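Local coordinates for protein putative phytoene/squalene synthase YisP (Bacillus subtilis subsp. subtilis, PDB 3WE9) that hydrolyses farnesyl diphosphate to farnesol and diphosphate, an activity involved in biofilm formation, at residues A243-I248 against F260-E266; F201-E206 against I248-H253. Residue numbers count along the deposited sequence, not the author numbering.

Interaction 1. Residues A243-I248 against F260-E266; sequences AVLEKI and FALTETE
A chain that leaves a helix can return along it in extended form before starting the next; residues 260-263 do so against helical residues 243-248, before 264-266 start the next helix. Phe-260 (phi/psi -83/134°) is extended; its CA lies 6.6 Å from Ile-248 CA, its CB meets Ile-248 CG1 at 3.7 Å, and with chi1 m its CE2 comes 3.9 Å from Lys-247 O. Ala-261, its CA 6.5 Å from Val-244 CA, turns its methyl away; its O accepts a 2.8 Å hydrogen bond from NZ of the all-trans Lys-247, and its N donates to a water at 3.2 Å. Leu-262, rotamer mt, packs CG 3.8 Å from Val-244 CG2 and CD2 4.1 Å from Ala-243 CB. Thr-263, chi1 p, is the N-cap. In a capping box, Glu-266 N donates to Thr-263 OG1 (3.0 Å) and Thr-263 N to Glu-266 OE2 (2.9 Å); that OE2 also forms a 2.8 Å salt bridge with Lys-247 NZ, linking the start of helix 264-271 to helix 228-250. This roughly antiparallel return packs within an all-helical phytoene/squalene synthase fold: Ile-270 touches Ala-243, Val-162 of helix 145-165 Val-244, and Trp-205 of helix 199-221 Leu-245 and Ile-248.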
loop_
_atom_site.group_PDB
_atom_site.type_symbol
_atom_site.label_atom_id
_atom_site.label_comp_id
_atom_site.label_asym_id
_atom_site.label_seq_id
_atom_site.Cartn_x
_atom_site.Cartn_y
_atom_site.Cartn_z
ATOM N N ALA A 243 7.845 9.911 3.673
ATOM C CA ALA A 243 7.856 10.505 5.005
ATOM C C ALA A 243 7.801 9.429 6.089
ATOM O O ALA A 243 8.398 9.582 7.155
ATOM C CB ALA A 243 6.683 11.468 5.159
ATOM N N VAL A 244 7.071 8.349 5.825
ATOM C CA VAL A 244 6.980 7.260 6.787
ATOM C C VAL A 244 8.371 6.667 7.031
ATOM O O VAL A 244 8.774 6.447 8.175
ATOM C CB VAL A 244 6.024 6.144 6.285
ATOM C CG1 VAL A 244 6.129 4.912 7.193
ATOM C CG2 VAL A 244 4.590 6.650 6.282
ATOM N N LEU A 245 9.101 6.414 5.950
ATOM C CA LEU A 245 10.448 5.861 6.052
ATOM C C LEU A 245 11.365 6.818 6.811
ATOM O O LEU A 245 12.201 6.394 7.616
ATOM C CB LEU A 245 11.019 5.592 4.655
ATOM C CG LEU A 245 10.313 4.475 3.876
ATOM C CD1 LEU A 245 10.816 4.433 2.448
ATOM C CD2 LEU A 245 10.545 3.140 4.579
ATOM N N GLU A 246 11.212 8.114 6.558
ATOM C CA GLU A 246 12.041 9.098 7.249
ATOM C C GLU A 246 11.718 9.135 8.747
ATOM O O GLU A 246 12.621 9.255 9.579
ATOM C CB GLU A 246 11.849 10.482 6.621
ATOM C CG GLU A 246 12.306 10.559 5.169
ATOM C CD GLU A 246 13.821 10.427 5.002
ATOM O OE1 GLU A 246 14.402 9.405 5.439
ATOM O OE2 GLU A 246 14.435 11.354 4.426
ATOM N N LYS A 247 10.439 9.008 9.092
ATOM C CA LYS A 247 10.029 9.024 10.496
ATOM C C LYS A 247 10.620 7.828 11.232
ATOM O O LYS A 247 11.103 7.945 12.362
ATOM C CB LYS A 247 8.500 8.993 10.621
ATOM C CG LYS A 247 8.009 9.090 12.070
ATOM C CD LYS A 247 6.490 9.174 12.180
ATOM C CE LYS A 247 6.064 9.333 13.642
ATOM N NZ LYS A 247 4.590 9.471 13.803
ATOM N N ILE A 248 10.570 6.669 10.586
ATOM C CA ILE A 248 11.109 5.451 11.177
ATOM C C ILE A 248 12.596 5.657 11.471
ATOM O O ILE A 248 13.083 5.291 12.542
ATOM C CB ILE A 248 10.910 4.245 10.219
ATOM C CG1 ILE A 248 9.405 3.986 10.039
ATOM C CG2 ILE A 248 11.614 3.007 10.776
ATOM C CD1 ILE A 248 9.057 2.917 9.006
ATOM N N PHE A 260 4.898 2.236 13.222
ATOM C CA PHE A 260 5.014 3.619 12.778
ATOM C C PHE A 260 3.976 4.064 11.770
ATOM O O PHE A 260 3.693 3.365 10.807
ATOM C CB PHE A 260 6.407 3.872 12.208
ATOM C CG PHE A 260 7.462 3.975 13.256
ATOM C CD1 PHE A 260 7.743 2.897 14.087
ATOM C CD2 PHE A 260 8.143 5.169 13.451
ATOM C CE1 PHE A 260 8.685 3.001 15.099
ATOM C CE2 PHE A 260 9.083 5.281 14.457
ATOM C CZ PHE A 260 9.355 4.193 15.289
ATOM N N ALA A 261 3.418 5.245 12.010
ATOM C CA ALA A 261 2.418 5.833 11.130
ATOM C C ALA A 261 2.459 7.345 11.316
ATOM O O ALA A 261 2.828 7.835 12.385
ATOM C CB ALA A 261 1.031 5.295 11.470
ATOM N N LEU A 262 2.092 8.083 10.275
ATOM C CA LEU A 262 2.086 9.539 10.355
ATOM C C LEU A 262 0.858 9.993 11.138
ATOM O O LEU A 262 -0.227 9.427 10.982
ATOM C CB LEU A 262 2.048 10.151 8.953
ATOM C CG LEU A 262 3.160 9.785 7.962
ATOM C CD1 LEU A 262 2.804 10.350 6.587
ATOM C CD2 LEU A 262 4.508 10.324 8.444
ATOM N N THR A 263 1.029 11.003 11.988
ATOM C CA THR A 263 -0.096 11.523 12.765
ATOM C C THR A 263 -0.881 12.465 11.857
ATOM O O THR A 263 -0.397 12.838 10.791
ATOM C CB THR A 263 0.389 12.322 13.990
ATOM O OG1 THR A 263 1.131 13.464 13.545
ATOM C CG2 THR A 263 1.274 11.456 14.874
ATOM N N GLU A 264 -2.084 12.849 12.275
ATOM C CA GLU A 264 -2.896 13.764 11.475
ATOM C C GLU A 264 -2.082 15.027 11.214
ATOM O O GLU A 264 -2.041 15.539 10.094
ATOM C CB GLU A 264 -4.190 14.141 12.208
ATOM C CG GLU A 264 -5.089 12.966 12.584
ATOM C CD GLU A 264 -6.461 13.413 13.068
ATOM O OE1 GLU A 264 -6.528 14.276 13.970
ATOM O OE2 GLU A 264 -7.475 12.899 12.546
ATOM N N THR A 265 -1.428 15.518 12.262
ATOM C CA THR A 265 -0.609 16.719 12.165
ATOM C C THR A 265 0.494 16.525 11.138
ATOM O O THR A 265 0.730 17.395 10.300
ATOM C CB THR A 265 0.035 17.073 13.530
ATOM O OG1 THR A 265 -0.996 17.296 14.502
ATOM C CG2 THR A 265 0.881 18.336 13.414
ATOM N N GLU A 266 1.167 15.380 11.199
ATOM C CA GLU A 266 2.245 15.097 10.262
ATOM C C GLU A 266 1.772 15.035 8.814
ATOM O O GLU A 266 2.409 15.604 7.925
ATOM C CB GLU A 266 2.949 13.795 10.654
ATOM C CG GLU A 266 3.903 13.971 11.828
ATOM C CD GLU A 266 4.436 12.662 12.375
ATOM O OE1 GLU A 266 5.463 12.699 13.084
ATOM O OE2 GLU A 266 3.834 11.601 12.109
HETATM O O HOH W 1 4.167 6.308 14.974
#

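Interaction 2. Residues F201-E206 against I248-H253; sequences FTMTWE and IRAKQH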
loop_
_atom_site.group_PDB
_atom_site.type_symbol
_atom_site.label_atom_id
_atom_site.label_comp_id
_atom_site.label_asym_id
_atom_site.label_seq_id
_atom_site.Cartn_x
_atom_site.Cartn_y
_atom_site.Cartn_z
ATOM N N PHE A 201 20.851 -4.874 12.254
ATOM C CA PHE A 201 19.443 -4.731 11.920
ATOM C C PHE A 201 19.162 -3.519 11.044
ATOM O O PHE A 201 18.416 -3.616 10.066
ATOM C CB PHE A 201 18.560 -4.620 13.165
ATOM C CG PHE A 201 17.121 -4.322 12.835
ATOM C CD1 PHE A 201 16.354 -5.249 12.130
ATOM C CD2 PHE A 201 16.555 -3.093 13.156
ATOM C CE1 PHE A 201 15.041 -4.955 11.745
ATOM C CE2 PHE A 201 15.245 -2.786 12.778
ATOM C CZ PHE A 201 14.486 -3.720 12.067
ATOM N N THR A 202 19.745 -2.374 11.390
ATOM C CA THR A 202 19.503 -1.171 10.606
ATOM C C THR A 202 20.035 -1.331 9.183
ATOM O O THR A 202 19.446 -0.807 8.237
ATOM C CB THR A 202 20.110 0.090 11.282
ATOM O OG1 THR A 202 21.514 -0.092 11.487
ATOM C CG2 THR A 202 19.431 0.343 12.626
ATOM N N MET A 203 21.143 -2.052 9.027
ATOM C CA MET A 203 21.689 -2.298 7.693
ATOM C C MET A 203 20.725 -3.176 6.897
ATOM O O MET A 203 20.523 -2.966 5.702
ATOM C CB MET A 203 23.056 -2.979 7.785
ATOM C CG MET A 203 24.156 -2.034 8.229
ATOM S SD MET A 203 25.735 -2.869 8.358
ATOM C CE MET A 203 26.326 -2.727 6.661
ATOM N N THR A 204 20.133 -4.158 7.574
ATOM C CA THR A 204 19.170 -5.060 6.956
ATOM C C THR A 204 17.943 -4.252 6.535
ATOM O O THR A 204 17.466 -4.353 5.403
ATOM C CB THR A 204 18.728 -6.159 7.951
ATOM O OG1 THR A 204 19.859 -6.976 8.286
ATOM C CG2 THR A 204 17.616 -7.033 7.341
ATOM N N TRP A 205 17.450 -3.433 7.457
ATOM C CA TRP A 205 16.279 -2.603 7.207
ATOM C C TRP A 205 16.525 -1.618 6.063
ATOM O O TRP A 205 15.690 -1.475 5.179
ATOM C CB TRP A 205 15.915 -1.835 8.483
ATOM C CG TRP A 205 14.603 -1.131 8.434
ATOM C CD1 TRP A 205 13.400 -1.602 8.882
ATOM C CD2 TRP A 205 14.359 0.197 7.947
ATOM N NE1 TRP A 205 12.422 -0.648 8.712
ATOM C CE2 TRP A 205 12.981 0.464 8.139
ATOM C CE3 TRP A 205 15.167 1.183 7.369
ATOM C CZ2 TRP A 205 12.395 1.686 7.776
ATOM C CZ3 TRP A 205 14.581 2.406 7.006
ATOM C CH2 TRP A 205 13.208 2.641 7.212
ATOM N N GLU A 206 17.669 -0.939 6.090
ATOM C CA GLU A 206 17.995 0.035 5.051
ATOM C C GLU A 206 18.192 -0.620 3.680
ATOM O O GLU A 206 17.891 -0.025 2.647
ATOM C CB GLU A 206 19.243 0.835 5.444
ATOM C CG GLU A 206 19.037 1.807 6.623
ATOM C CD GLU A 206 18.053 2.937 6.312
ATOM O OE1 GLU A 206 17.703 3.119 5.128
ATOM O OE2 GLU A 206 17.633 3.653 7.252
ATOM N N ILE A 248 10.570 6.669 10.586
ATOM C CA ILE A 248 11.109 5.451 11.177
ATOM C C ILE A 248 12.596 5.657 11.471
ATOM O O ILE A 248 13.083 5.291 12.542
ATOM C CB ILE A 248 10.910 4.245 10.219
ATOM C CG1 ILE A 248 9.405 3.986 10.039
ATOM C CG2 ILE A 248 11.614 3.007 10.776
ATOM C CD1 ILE A 248 9.057 2.917 9.006
ATOM N N ARG A 249 13.312 6.252 10.523
ATOM C CA ARG A 249 14.735 6.507 10.711
ATOM C C ARG A 249 14.935 7.477 11.874
ATOM O O ARG A 249 15.845 7.308 12.685
ATOM C CB ARG A 249 15.343 7.090 9.435
ATOM C CG ARG A 249 15.455 6.080 8.306
ATOM C CD ARG A 249 15.928 6.721 7.008
ATOM N NE ARG A 249 16.075 5.721 5.955
ATOM C CZ ARG A 249 15.544 5.825 4.743
ATOM N NH1 ARG A 249 14.826 6.895 4.416
ATOM N NH2 ARG A 249 15.722 4.854 3.862
ATOM N N ALA A 250 14.070 8.485 11.943
ATOM C CA ALA A 250 14.119 9.499 12.992
ATOM C C ALA A 250 13.835 8.896 14.361
ATOM O O ALA A 250 14.296 9.399 15.388
ATOM C CB ALA A 250 13.105 10.608 12.693
ATOM N N LYS A 251 13.069 7.814 14.376
ATOM C CA LYS A 251 12.734 7.165 15.629
ATOM C C LYS A 251 13.567 5.917 15.874
ATOM O O LYS A 251 13.109 4.958 16.494
ATOM C CB LYS A 251 11.251 6.828 15.668
ATOM C CG LYS A 251 10.338 8.036 15.504
ATOM C CD LYS A 251 10.515 9.027 16.636
ATOM C CE LYS A 251 9.566 10.206 16.483
ATOM N NZ LYS A 251 9.755 11.190 17.585
ATOM N N GLN A 252 14.786 5.938 15.348
ATOM C CA GLN A 252 15.748 4.866 15.555
ATOM C C GLN A 252 15.342 3.451 15.147
ATOM O O GLN A 252 15.729 2.486 15.802
ATOM C CB GLN A 252 16.167 4.868 17.027
ATOM C CG GLN A 252 16.438 6.269 17.578
ATOM C CD GLN A 252 17.346 7.090 16.679
ATOM O OE1 GLN A 252 16.895 7.994 15.966
ATOM N NE2 GLN A 252 18.635 6.774 16.702
ATOM N N HIS A 253 14.566 3.326 14.077
ATOM C CA HIS A 253 14.155 2.011 13.582
ATOM C C HIS A 253 13.519 1.133 14.659
ATOM O O HIS A 253 13.621 -0.089 14.603
ATOM C CB HIS A 253 15.372 1.276 13.006
ATOM C CG HIS A 253 16.064 2.020 11.906
ATOM N ND1 HIS A 253 17.069 2.934 12.141
ATOM C CD2 HIS A 253 15.874 2.007 10.565
ATOM C CE1 HIS A 253 17.470 3.451 10.992
ATOM N NE2 HIS A 253 16.760 2.905 10.020
#
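The residues just beyond a helix end can make its main contacts with a neighbour, and helix 228-250 illustrates the point against helix 199-221. Phe-201 directs its ring edge at the terminus, with CE2 3.6 Å from His-253 O; its ring also meets those of Phe-256 and Tyr-187. One residue on, Thr-202 marks the closest backbone approach, its CA 6.9 Å from His-253 CA. Its CG2 sits over the imidazole face in a CH-pi contact, 3.9 Å from the ring centroid, while its OG1 bonds back to Lys-199 O within its own helix.

A Schellman motif ends helix 228-250. His-253 N donates to Ile-248 O (2.9 Å) and Gln-252 N to Arg-249 O (3.2 Å), with Gln-252 as the C-prime residue at positive phi. His-253, itself at positive phi, follows with its CA-to-CB bond toward helix 199-221.

Trp-205 then receives the imidazole edge on its face: the His-253 ring and the six-membered ring of Trp-205 make a T-shaped pair, centroids 4.7 Å apart and planes at 78°. The indole also packs CZ2 against Ile-248 CG2 at 3.4 Å, and its NE1 donates to Leu-165 O. Glu-206, a turn after Thr-202, accepts hydrogen bonds from two residues. Its OE2 takes a His-carboxylate hydrogen bond from His-253 NE2 (3.0 Å) and another from Arg-249 NE (2.9 Å), and its OE1 one from Arg-249 NH2 (2.9 Å), so carboxylate and guanidinium form a bidentate salt bridge; Arg-249 NH1 pairs with Glu-246 and Glu-213.

Overall arrangement
Interactions 1 and 2 lie side by side, their centres about 14 Å apart on the same side of the chain's centre, and both use the C-terminal part of helix 228-250. Ile-248 belongs to both. Along the chain the order is 201-206, 243-248, 248-253, 260-266, so the paired segments alternate. One helix end is thus joined to the earlier helix 199-221 and to the returning chain that leads into helix 264-271. The two contacts also touch directly, through Phe-260 against Lys-251 and Leu-245 against Trp-205. In this all-helical monomer of the phytoene/squalene synthase family, they connect three successive helices near the C-terminus.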